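Local coordinates for D-alanine--D-alanine ligase (Coxiella burnetii, PDB 3TQT) that joins two D-alanine molecules into D-alanyl-D-alanine at the cost of ATP, making the dipeptide used in peptidoglycan biosynthesis for the bacterial cell wall, at the interface of chains A and B. Numbering follows the deposited sequence. Chains: chain A/B, D-alanine--D-alanine ligase.

Contact 1: the interface of chains A and B. Residues chain A 365, 368-369; chain B 16, 190, 192, 194-195.
The phenol oxygen OH of A:Tyr365 accepts a hydrogen bond of 3.0 Å from the backbone N of B:Ser192, moderately bent at 147° at the hydrogen. The hydroxyl OG1 of B:Thr16 adds a weak one to OH of A:Tyr365 at 3.3 Å. Tyrosine suits the place because it carries this acceptor at the far end of a long, rigid, greasy ring. With CG anti to the backbone N (chi1 175°), the ring leaves helix 340-370 and reaches into the partner. There CD1 of B:Leu190 sits over the centre of one face, a CH-pi contact 3.7 Å from the centroid of the A:Tyr365 ring, the leucine running past the tyrosine in the opposite direction. The side chains of B:Thr16 and A:Tyr365 cross at about a right angle, with methyl CG2 of B:Thr16 3.4 Å from CE2 of A:Tyr365. CG2 of B:Thr16 also meets CB of A:Ala369 at 3.5 Å, where a small residue lets the helix come near. Beyond it, the aliphatic part of A:Lys368, bent at chi2, lays CG 3.8 Å from CB of B:Val194. Within chain B, the backbone N of B:Val194 bonds to the hydroxyl OG of B:Ser192 over 3.2 Å, which helps fix the turn leading into 3-10 helix 193-195. Together with B:Thr16, the C-terminal helix of the other subunit probably braces the segment B:Leu190 to B:Ala195, inside the predicted ATP-binding range.

Contact 2: the interface of chains A and B. Residues chain A 121-122, 124; chain B 14, 110, 115.
A:Leu122, at the end of helix 115-122, slides its forked side chain past B:Gln110 in the opposite direction and forms the apolar centre. Its CD2 lies 4.0 Å from CB of B:Gln110, while the other branch, CD1, is in van der Waals contact with the backbone carbonyl of B:Ala115. Next to it, CB of A:Glu121 faces the methyl CB of B:Ala115 at 4.1 Å; alanine's small side chain probably allows the close approach. The rim is made of amides, which can give and accept at once. B:Gln110, extended beyond CG, directs NE2 to the backbone O of A:Glu121, a weak, bent hydrogen bond of 3.2 Å. B:Gln14 stretches toward A:Asn124 from the opposite direction, their amide planes 58° apart. Its NE2 donates to OD1 of A:Asn124 over 3.1 Å, with that oxygen almost in the plane of the glutamine amide and the bond 157° at the hydrogen. NE2 of B:Gln14 also donates to OE1 of B:Gln110 over 3.2 Å, from above the carbonyl plane, which may help steady B:Gln110. The site joins the end of helix 115-122 and loop residue A:Asn124 to two loop glutamines and the start of the partner's helix 115-122, and probably helps align the two chains.

Contact 3: the interface of chains A and B. Residues chain A 77, 90; chain B 77-78, 88, 96.
A:Thr77 and B:Thr77 reach toward each other tip to tip, as expected close to a two-fold axis, and meet first through polar contacts. OG1 of A:Thr77 lies 3.3 Å from OG1 of B:Thr77, a weak hydrogen bond whose direction is not settled. OG1 of A:Thr77 also donates to the backbone O of B:Ile78, tilted from the carbonyl plane; the modelled separation of 2.4 Å is doubtful in length. In each threonine OG1 stands anti to the backbone N (chi1 -176° in both), which turns both hydroxyls toward the partner strand. Apolar contact runs between the same residues, since CG2 of A:Thr77 meets CG2 of B:Thr77 at 3.6 Å. Threonine fits because one compact, branched side chain supplies both the hydroxyl and the methyl. Farther out, CD2 of A:Leu90 lies loosely beside OE1 of B:Gln88, 4.0 Å away. A polar pair inside chain B supports that surface: NH2 of B:Arg96 donates to OE1 of B:Gln88 over 3.0 Å. CD of the glutamine is at the edge of the guanidinium and in its plane, whereas OE1 is tilted 20° out of it. Arginine has the length to bridge from strand 96-97 to strand 87-89, and probably helps position the amide. These groups lie toward one end of the interface, where the two copies of strand 74-78 meet, and probably help align the chains.

Contact 4: the interface of chains A and B. Residues chain A 50, 77-78, 116, 119; chain B 78, 80, 119, 122.
A:Trp50 and B:Phe80 stack nearly parallel, their planes 5° apart, in the tightly packed part of the contact. The phenyl ring of B:Phe80 lies chiefly over the five-membered ring of the A:Trp50 indole, with centroids 3.6 Å apart, against 4.4 Å to the six-membered ring. Large flat aromatic rings suit a place where two chains meet face to face. The opposite face of B:Phe80 is backed near its rim by CG1 of B:Ile78 from its own chain, and CG2 of A:Ile78 comes to its edge in the ring plane, 3.9 Å from CE2 of B:Phe80. These contacts on both faces and one edge limit how the phenyl ring can move. The two isoleucines also touch: CD1 of A:Ile78 is 3.3 Å from CD1 of B:Ile78, closer than normal packing. In both, CG1 lies between the backbone N and the carbonyl carbon (chi1 61° in A:Ile78), which sends the long branch across the interface. CD2 of A:Leu119 stands 3.7 Å from CD1 of B:Leu122, whose side chain it crosses at about a right angle. Slighter contact marks the rim, where A:Leu116 and B:Leu119 each bury about 11 Å². There CD1 of A:Leu116 reaches CD1 of B:Leu122 at 3.8 Å, and A:Leu119 meets B:Leu119 through their CD1 methyls. Leucine's branched, flexible side chain can adapt to the uneven surface of a helix. The site gives the chain pair, probably a dimer, a hydrophobic core.

Contact 1: the interface of chains A and B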
ATOM      1  N   TYR A 365      14.665  -4.314  15.699  1.00 23.28           N
ATOM      2  CA  TYR A 365      15.258  -3.251  14.900  1.00 18.13           C
ATOM      3  C   TYR A 365      15.338  -1.946  15.679  1.00 19.66           C
ATOM      4  O   TYR A 365      16.367  -1.269  15.687  1.00 24.06           O
ATOM      5  CB  TYR A 365      14.406  -3.067  13.672  1.00 20.25           C
ATOM      6  CG  TYR A 365      14.801  -1.938  12.784  1.00 16.86           C
ATOM      7  CD1 TYR A 365      16.015  -1.952  12.101  1.00 21.01           C
ATOM      8  CD2 TYR A 365      13.934  -0.878  12.572  1.00 20.88           C
ATOM      9  CE1 TYR A 365      16.356  -0.912  11.247  1.00 24.72           C
ATOM     10  CE2 TYR A 365      14.259   0.152  11.728  1.00 29.67           C
ATOM     11  CZ  TYR A 365      15.469   0.135  11.067  1.00 32.67           C
ATOM     12  OH  TYR A 365      15.775   1.172  10.219  1.00 32.10           O
ATOM     13  N   LYS A 368      18.156  -2.171  18.116  1.00 26.58           N
ATOM     14  CA  LYS A 368      19.433  -2.111  17.424  1.00 22.44           C
ATOM     15  C   LYS A 368      19.685  -0.691  16.926  1.00 27.56           C
ATOM     16  O   LYS A 368      20.764  -0.144  17.140  1.00 31.03           O
ATOM     17  CB  LYS A 368      19.475  -3.116  16.274  1.00 25.72           C
ATOM     18  CG  LYS A 368      20.836  -3.241  15.603  1.00 35.00           C
ATOM     19  CD  LYS A 368      21.890  -3.777  16.578  1.00 39.82           C
ATOM     20  CE  LYS A 368      23.194  -4.100  15.858  1.00 47.24           C
ATOM     21  NZ  LYS A 368      24.245  -4.624  16.785  1.00 44.95           N
ATOM     22  N   ALA A 369      18.678  -0.095  16.287  1.00 21.89           N
ATOM     23  CA  ALA A 369      18.827   1.222  15.670  1.00 28.03           C
ATOM     24  C   ALA A 369      19.189   2.338  16.649  1.00 35.42           C
ATOM     25  O   ALA A 369      19.990   3.218  16.325  1.00 45.16           O
ATOM     26  CB  ALA A 369      17.569   1.592  14.902  1.00 30.52           C
TER
ATOM     27  N   THR B  16      12.123   4.621  13.337  1.00 34.49           N
ATOM     28  CA  THR B  16      13.466   4.967  13.761  1.00 33.19           C
ATOM     29  C   THR B  16      13.872   6.355  13.271  1.00 32.29           C
ATOM     30  O   THR B  16      14.842   6.930  13.764  1.00 31.11           O
ATOM     31  CB  THR B  16      14.478   3.902  13.303  1.00 38.59           C
ATOM     32  OG1 THR B  16      14.244   3.590  11.921  1.00 42.81           O
ATOM     33  CG2 THR B  16      14.300   2.629  14.123  1.00 34.84           C
ATOM     34  N   LEU B 190      13.797  -0.916   5.389  1.00 24.61           N
ATOM     35  CA  LEU B 190      14.335  -0.183   6.536  1.00 27.96           C
ATOM     36  C   LEU B 190      15.547   0.656   6.126  1.00 35.34           C
ATOM     37  O   LEU B 190      16.413   0.181   5.393  1.00 34.13           O
ATOM     38  CB  LEU B 190      14.722  -1.158   7.655  1.00 20.37           C
ATOM     39  CG  LEU B 190      13.605  -2.131   8.085  1.00 21.79           C
ATOM     40  CD1 LEU B 190      14.102  -3.141   9.109  1.00 22.13           C
ATOM     41  CD2 LEU B 190      12.389  -1.360   8.620  1.00 21.34           C
ATOM     42  N   SER B 192      17.727   2.580   8.421  1.00 35.99           N
ATOM     43  CA  SER B 192      18.854   2.686   9.359  1.00 37.85           C
ATOM     44  C   SER B 192      20.078   1.927   8.875  1.00 38.86           C
ATOM     45  O   SER B 192      19.968   0.846   8.294  1.00 37.68           O
ATOM     46  CB  SER B 192      18.476   2.184  10.754  1.00 38.81           C
ATOM     47  OG  SER B 192      19.636   2.032  11.567  1.00 41.38           O
ATOM     48  N   VAL B 194      21.943   0.172  10.426  1.00 33.65           N
ATOM     49  CA  VAL B 194      22.061  -1.149  11.051  1.00 31.80           C
ATOM     50  C   VAL B 194      21.380  -2.232  10.215  1.00 25.93           C
ATOM     51  O   VAL B 194      21.621  -3.430  10.407  1.00 29.67           O
ATOM     52  CB  VAL B 194      21.514  -1.173  12.506  1.00 30.89           C
ATOM     53  CG1 VAL B 194      22.174  -0.081  13.337  1.00 31.43           C
ATOM     54  CG2 VAL B 194      20.004  -1.024  12.522  1.00 29.83           C
ATOM     55  N   ALA B 195      20.526  -1.805   9.286  1.00 24.60           N
ATOM     56  CA  ALA B 195      19.826  -2.735   8.407  1.00 25.13           C
ATOM     57  C   ALA B 195      20.450  -2.784   7.016  1.00 27.73           C
ATOM     58  O   ALA B 195      19.860  -3.329   6.086  1.00 26.53           O
ATOM     59  CB  ALA B 195      18.337  -2.377   8.315  1.00 24.72           C
TER

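Contact 2: the interface of chains A and B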
ATOM      1  N   GLU A 121      -2.722  -1.018  10.677  1.00 18.95           N
ATOM      2  CA  GLU A 121      -1.304  -0.987  11.022  1.00 20.33           C
ATOM      3  C   GLU A 121      -1.026   0.127  12.024  1.00 24.60           C
ATOM      4  O   GLU A 121      -0.269  -0.059  12.972  1.00 22.68           O
ATOM      5  CB  GLU A 121      -0.424  -0.777   9.791  1.00 19.29           C
ATOM      6  CG  GLU A 121      -0.458  -1.917   8.805  1.00 18.67           C
ATOM      7  CD  GLU A 121       0.352  -3.109   9.251  1.00 31.08           C
ATOM      8  OE1 GLU A 121       1.065  -3.008  10.273  1.00 30.23           O
ATOM      9  OE2 GLU A 121       0.271  -4.151   8.571  1.00 27.42           O
ATOM     10  N   LEU A 122      -1.632   1.288  11.816  1.00 20.23           N
ATOM     11  CA  LEU A 122      -1.399   2.417  12.715  1.00 21.12           C
ATOM     12  C   LEU A 122      -1.936   2.115  14.113  1.00 27.08           C
ATOM     13  O   LEU A 122      -1.436   2.643  15.105  1.00 29.11           O
ATOM     14  CB  LEU A 122      -2.071   3.675  12.179  1.00 22.84           C
ATOM     15  CG  LEU A 122      -1.415   4.279  10.947  1.00 25.35           C
ATOM     16  CD1 LEU A 122      -2.342   5.325  10.358  1.00 29.25           C
ATOM     17  CD2 LEU A 122      -0.084   4.899  11.350  1.00 24.90           C
ATOM     18  N   ASN A 124      -1.824  -0.835  15.311  1.00 22.54           N
ATOM     19  CA  ASN A 124      -1.055  -2.002  15.728  1.00 18.77           C
ATOM     20  C   ASN A 124      -1.977  -3.170  16.017  1.00 25.47           C
ATOM     21  O   ASN A 124      -1.763  -3.892  16.981  1.00 25.57           O
ATOM     22  CB  ASN A 124      -0.207  -1.708  16.986  1.00 24.91           C
ATOM     23  CG  ASN A 124       0.807  -0.600  16.767  1.00 46.90           C
ATOM     24  OD1 ASN A 124       0.950   0.309  17.597  1.00 58.96           O
ATOM     25  ND2 ASN A 124       1.514  -0.664  15.646  1.00 40.82           N
TER
ATOM     26  N   GLN B  14       5.948   5.854  14.970  1.00 33.55           N
ATOM     27  CA  GLN B  14       6.642   4.689  15.483  1.00 44.16           C
ATOM     28  C   GLN B  14       7.623   4.258  14.396  1.00 46.67           C
ATOM     29  O   GLN B  14       7.388   3.304  13.645  1.00 47.22           O
ATOM     30  CB  GLN B  14       5.642   3.578  15.813  1.00 41.34           C
ATOM     31  CG  GLN B  14       4.399   4.076  16.559  1.00 33.16           C
ATOM     32  CD  GLN B  14       3.478   2.946  16.984  1.00 34.60           C
ATOM     33  OE1 GLN B  14       3.671   2.336  18.033  1.00 48.71           O
ATOM     34  NE2 GLN B  14       2.470   2.664  16.168  1.00 47.71           N
ATOM     35  N   GLN B 110       5.469   3.342   8.769  1.00 32.10           N
ATOM     36  CA  GLN B 110       4.139   3.928   8.952  1.00 43.95           C
ATOM     37  C   GLN B 110       3.943   5.299   8.283  1.00 46.93           C
ATOM     38  O   GLN B 110       2.812   5.696   7.994  1.00 49.05           O
ATOM     39  CB  GLN B 110       3.713   3.904  10.432  1.00 46.05           C
ATOM     40  CG  GLN B 110       3.909   2.509  11.053  1.00 40.62           C
ATOM     41  CD  GLN B 110       2.995   2.206  12.225  1.00 52.49           C
ATOM     42  OE1 GLN B 110       2.568   3.102  12.953  1.00 46.40           O
ATOM     43  NE2 GLN B 110       2.700   0.922  12.420  1.00 51.76           N
ATOM     44  N   ALA B 115       0.664   3.289   5.203  1.00 22.58           N
ATOM     45  CA  ALA B 115      -0.286   3.157   6.301  1.00 21.59           C
ATOM     46  C   ALA B 115      -0.912   4.496   6.633  1.00 24.71           C
ATOM     47  O   ALA B 115      -2.136   4.623   6.676  1.00 22.08           O
ATOM     48  CB  ALA B 115       0.369   2.525   7.529  1.00 19.00           C
TER

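Contact 3: the interface of chains A and B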
ATOM      1  N   THR A  77     -15.302   5.919  17.199  1.00 26.33           N
ATOM      2  CA  THR A  77     -14.084   6.304  16.533  1.00 26.24           C
ATOM      3  C   THR A  77     -12.995   5.374  17.041  1.00 24.48           C
ATOM      4  O   THR A  77     -13.291   4.326  17.598  1.00 28.61           O
ATOM      5  CB  THR A  77     -13.743   7.773  16.739  1.00 29.37           C
ATOM      6  OG1 THR A  77     -12.576   8.082  15.968  1.00 37.55           O
ATOM      7  CG2 THR A  77     -13.502   8.080  18.215  1.00 27.76           C
ATOM      8  N   LEU A  90     -18.650   7.043  20.768  1.00 39.37           N
ATOM      9  CA  LEU A  90     -18.739   8.500  20.654  1.00 42.64           C
ATOM     10  C   LEU A  90     -19.721   9.151  21.638  1.00 51.24           C
ATOM     11  O   LEU A  90     -20.754   8.576  21.982  1.00 52.62           O
ATOM     12  CB  LEU A  90     -19.079   8.902  19.216  1.00 39.64           C
ATOM     13  CG  LEU A  90     -17.899   8.769  18.257  1.00 42.62           C
ATOM     14  CD1 LEU A  90     -18.295   9.169  16.850  1.00 48.90           C
ATOM     15  CD2 LEU A  90     -16.748   9.631  18.747  1.00 43.57           C
TER
ATOM     16  N   THR B  77      -8.208  11.874  18.587  1.00 35.36           N
ATOM     17  CA  THR B  77      -8.509  10.760  17.720  1.00 33.86           C
ATOM     18  C   THR B  77      -9.052  11.344  16.431  1.00 31.02           C
ATOM     19  O   THR B  77      -8.953  12.544  16.193  1.00 31.39           O
ATOM     20  CB  THR B  77      -9.532   9.800  18.325  1.00 34.68           C
ATOM     21  OG1 THR B  77      -9.697   8.693  17.435  1.00 46.09           O
ATOM     22  CG2 THR B  77     -10.879  10.491  18.514  1.00 29.03           C
ATOM     23  N   ILE B  78      -9.631  10.505  15.593  1.00 29.84           N
ATOM     24  CA  ILE B  78     -10.138  11.013  14.341  1.00 29.55           C
ATOM     25  C   ILE B  78     -11.647  11.043  14.371  1.00 28.25           C
ATOM     26  O   ILE B  78     -12.285  10.337  15.144  1.00 35.57           O
ATOM     27  CB  ILE B  78      -9.611  10.197  13.149  1.00 38.84           C
ATOM     28  CG1 ILE B  78      -9.946   8.726  13.320  1.00 43.83           C
ATOM     29  CG2 ILE B  78      -8.094  10.354  13.037  1.00 38.77           C
ATOM     30  CD1 ILE B  78      -9.299   7.866  12.270  1.00 53.67           C
ATOM     31  N   GLN B  88     -10.384  15.054  16.422  1.00 22.80           N
ATOM     32  CA  GLN B  88     -11.286  15.267  17.548  1.00 31.21           C
ATOM     33  C   GLN B  88     -10.542  15.058  18.853  1.00 31.05           C
ATOM     34  O   GLN B  88      -9.798  14.089  19.004  1.00 29.44           O
ATOM     35  CB  GLN B  88     -12.474  14.313  17.463  1.00 28.84           C
ATOM     36  CG  GLN B  88     -13.304  14.272  18.719  1.00 45.91           C
ATOM     37  CD  GLN B  88     -14.740  13.904  18.433  1.00 55.80           C
ATOM     38  OE1 GLN B  88     -15.009  13.040  17.604  1.00 54.46           O
ATOM     39  NE2 GLN B  88     -15.677  14.578  19.101  1.00 65.63           N
ATOM     40  N   ARG B  96     -13.637  19.475  17.761  1.00 31.97           N
ATOM     41  CA  ARG B  96     -13.129  18.984  16.481  1.00 34.23           C
ATOM     42  C   ARG B  96     -12.262  20.049  15.820  1.00 28.94           C
ATOM     43  O   ARG B  96     -12.509  21.245  15.981  1.00 32.66           O
ATOM     44  CB  ARG B  96     -14.289  18.570  15.574  1.00 39.28           C
ATOM     45  CG  ARG B  96     -15.206  17.533  16.215  1.00 49.55           C
ATOM     46  CD  ARG B  96     -15.964  16.708  15.180  1.00 59.51           C
ATOM     47  NE  ARG B  96     -16.285  15.378  15.695  1.00 61.42           N
ATOM     48  CZ  ARG B  96     -17.041  14.486  15.060  1.00 66.56           C
ATOM     49  NH1 ARG B  96     -17.565  14.780  13.878  1.00 67.63           N
ATOM     50  NH2 ARG B  96     -17.275  13.299  15.608  1.00 64.31           N
TER

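Contact 4: the interface of chains A and B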
ATOM      1  N   TRP A  50     -18.271   5.280  11.125  1.00 23.67           N
ATOM      2  CA  TRP A  50     -18.101   3.952  11.702  1.00 27.91           C
ATOM      3  C   TRP A  50     -19.056   3.693  12.849  1.00 27.51           C
ATOM      4  O   TRP A  50     -19.278   4.553  13.704  1.00 31.53           O
ATOM      5  CB  TRP A  50     -16.679   3.768  12.235  1.00 26.51           C
ATOM      6  CG  TRP A  50     -15.625   3.674  11.196  1.00 28.27           C
ATOM      7  CD1 TRP A  50     -15.555   4.364  10.029  1.00 29.84           C
ATOM      8  CD2 TRP A  50     -14.467   2.824  11.236  1.00 26.87           C
ATOM      9  NE1 TRP A  50     -14.419   4.007   9.338  1.00 28.25           N
ATOM     10  CE2 TRP A  50     -13.740   3.062  10.056  1.00 24.99           C
ATOM     11  CE3 TRP A  50     -13.984   1.891  12.157  1.00 30.17           C
ATOM     12  CZ2 TRP A  50     -12.545   2.388   9.764  1.00 29.28           C
ATOM     13  CZ3 TRP A  50     -12.799   1.228  11.873  1.00 35.23           C
ATOM     14  CH2 TRP A  50     -12.094   1.478  10.684  1.00 32.25           C
ATOM     15  N   THR A  77     -15.302   5.919  17.199  1.00 26.33           N
ATOM     16  CA  THR A  77     -14.084   6.304  16.533  1.00 26.24           C
ATOM     17  C   THR A  77     -12.995   5.374  17.041  1.00 24.48           C
ATOM     18  O   THR A  77     -13.291   4.326  17.598  1.00 28.61           O
ATOM     19  CB  THR A  77     -13.743   7.773  16.739  1.00 29.37           C
ATOM     20  OG1 THR A  77     -12.576   8.082  15.968  1.00 37.55           O
ATOM     21  CG2 THR A  77     -13.502   8.080  18.215  1.00 27.76           C
ATOM     22  N   ILE A  78     -11.741   5.729  16.828  1.00 22.41           N
ATOM     23  CA  ILE A  78     -10.671   4.830  17.200  1.00 27.40           C
ATOM     24  C   ILE A  78      -9.836   5.446  18.310  1.00 25.31           C
ATOM     25  O   ILE A  78      -9.838   6.651  18.510  1.00 37.71           O
ATOM     26  CB  ILE A  78      -9.788   4.434  15.989  1.00 29.13           C
ATOM     27  CG1 ILE A  78      -9.140   5.664  15.374  1.00 32.92           C
ATOM     28  CG2 ILE A  78     -10.609   3.686  14.948  1.00 26.10           C
ATOM     29  CD1 ILE A  78      -8.340   5.359  14.140  1.00 40.48           C
ATOM     30  N   LEU A 116      -7.711   0.648   4.577  1.00 22.58           N
ATOM     31  CA  LEU A 116      -8.152   0.057   5.835  1.00 26.64           C
ATOM     32  C   LEU A 116      -7.009  -0.675   6.542  1.00 23.87           C
ATOM     33  O   LEU A 116      -6.849  -0.578   7.756  1.00 21.62           O
ATOM     34  CB  LEU A 116      -9.297  -0.905   5.559  1.00 29.59           C
ATOM     35  CG  LEU A 116     -10.352  -1.068   6.641  1.00 42.27           C
ATOM     36  CD1 LEU A 116     -10.870   0.288   7.117  1.00 39.19           C
ATOM     37  CD2 LEU A 116     -11.480  -1.921   6.074  1.00 44.42           C
ATOM     38  N   LEU A 119      -4.794   1.856   8.345  1.00 18.74           N
ATOM     39  CA  LEU A 119      -5.346   2.285   9.623  1.00 21.73           C
ATOM     40  C   LEU A 119      -5.085   1.216  10.669  1.00 24.87           C
ATOM     41  O   LEU A 119      -4.692   1.510  11.804  1.00 20.03           O
ATOM     42  CB  LEU A 119      -6.849   2.552   9.507  1.00 25.36           C
ATOM     43  CG  LEU A 119      -7.537   2.841  10.842  1.00 25.29           C
ATOM     44  CD1 LEU A 119      -6.735   3.872  11.628  1.00 30.64           C
ATOM     45  CD2 LEU A 119      -8.979   3.310  10.604  1.00 30.15           C
TER
ATOM     46  N   ILE B  78      -9.631  10.505  15.593  1.00 29.84           N
ATOM     47  CA  ILE B  78     -10.138  11.013  14.341  1.00 29.55           C
ATOM     48  C   ILE B  78     -11.647  11.043  14.371  1.00 28.25           C
ATOM     49  O   ILE B  78     -12.285  10.337  15.144  1.00 35.57           O
ATOM     50  CB  ILE B  78      -9.611  10.197  13.149  1.00 38.84           C
ATOM     51  CG1 ILE B  78      -9.946   8.726  13.320  1.00 43.83           C
ATOM     52  CG2 ILE B  78      -8.094  10.354  13.037  1.00 38.77           C
ATOM     53  CD1 ILE B  78      -9.299   7.866  12.270  1.00 53.67           C
ATOM     54  N   PHE B  80     -14.550  10.219  11.862  1.00 29.41           N
ATOM     55  CA  PHE B  80     -14.802   9.653  10.544  1.00 33.11           C
ATOM     56  C   PHE B  80     -15.951  10.362   9.826  1.00 37.96           C
ATOM     57  O   PHE B  80     -16.936  10.747  10.459  1.00 41.34           O
ATOM     58  CB  PHE B  80     -15.111   8.171  10.659  1.00 35.41           C
ATOM     59  CG  PHE B  80     -13.918   7.328  10.949  1.00 36.50           C
ATOM     60  CD1 PHE B  80     -12.903   7.197  10.018  1.00 34.82           C
ATOM     61  CD2 PHE B  80     -13.816   6.641  12.144  1.00 46.78           C
ATOM     62  CE1 PHE B  80     -11.803   6.404  10.279  1.00 35.38           C
ATOM     63  CE2 PHE B  80     -12.718   5.848  12.407  1.00 43.47           C
ATOM     64  CZ  PHE B  80     -11.716   5.726  11.472  1.00 38.98           C
ATOM     65  N   LEU B 119      -4.873   5.899   6.023  1.00 20.17           N
ATOM     66  CA  LEU B 119      -5.776   6.573   6.951  1.00 21.86           C
ATOM     67  C   LEU B 119      -6.275   7.877   6.345  1.00 23.85           C
ATOM     68  O   LEU B 119      -7.463   8.219   6.441  1.00 21.26           O
ATOM     69  CB  LEU B 119      -5.105   6.843   8.305  1.00 24.22           C
ATOM     70  CG  LEU B 119      -5.959   7.715   9.236  1.00 31.46           C
ATOM     71  CD1 LEU B 119      -7.275   7.014   9.582  1.00 27.18           C
ATOM     72  CD2 LEU B 119      -5.216   8.105  10.491  1.00 34.89           C
ATOM     73  N   LEU B 122      -8.887   7.116   3.871  1.00 25.37           N
ATOM     74  CA  LEU B 122     -10.139   6.801   4.564  1.00 28.81           C
ATOM     75  C   LEU B 122     -10.860   8.053   5.044  1.00 27.15           C
ATOM     76  O   LEU B 122     -12.081   8.071   5.139  1.00 33.20           O
ATOM     77  CB  LEU B 122      -9.891   5.905   5.776  1.00 27.94           C
ATOM     78  CG  LEU B 122      -9.672   4.412   5.576  1.00 38.23           C
ATOM     79  CD1 LEU B 122      -9.273   3.779   6.910  1.00 38.75           C
ATOM     80  CD2 LEU B 122     -10.945   3.778   5.023  1.00 42.47           C
TER

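Contact 3 and contact 4 are close neighbours, their C-alpha centres about 9 Å apart, and they share A:Thr77 and B:Ile78 of strand 74-78. Between C-alpha centres, contact 2 lies about 13 Å from contact 4, and helix 115-122 contributes to both. Contact 1 stands apart, its centre about 17 Å from that of contact 2 and 33 Å from that of contact 3, and uses the long C-terminal helix instead. The series therefore runs from neighbouring strands through helix packing to the predicted ATP-binding segment. Two-fold symmetry repeats each contact, so, if the dimer is the working form, contact 1 and its twin could steady that segment in both chains.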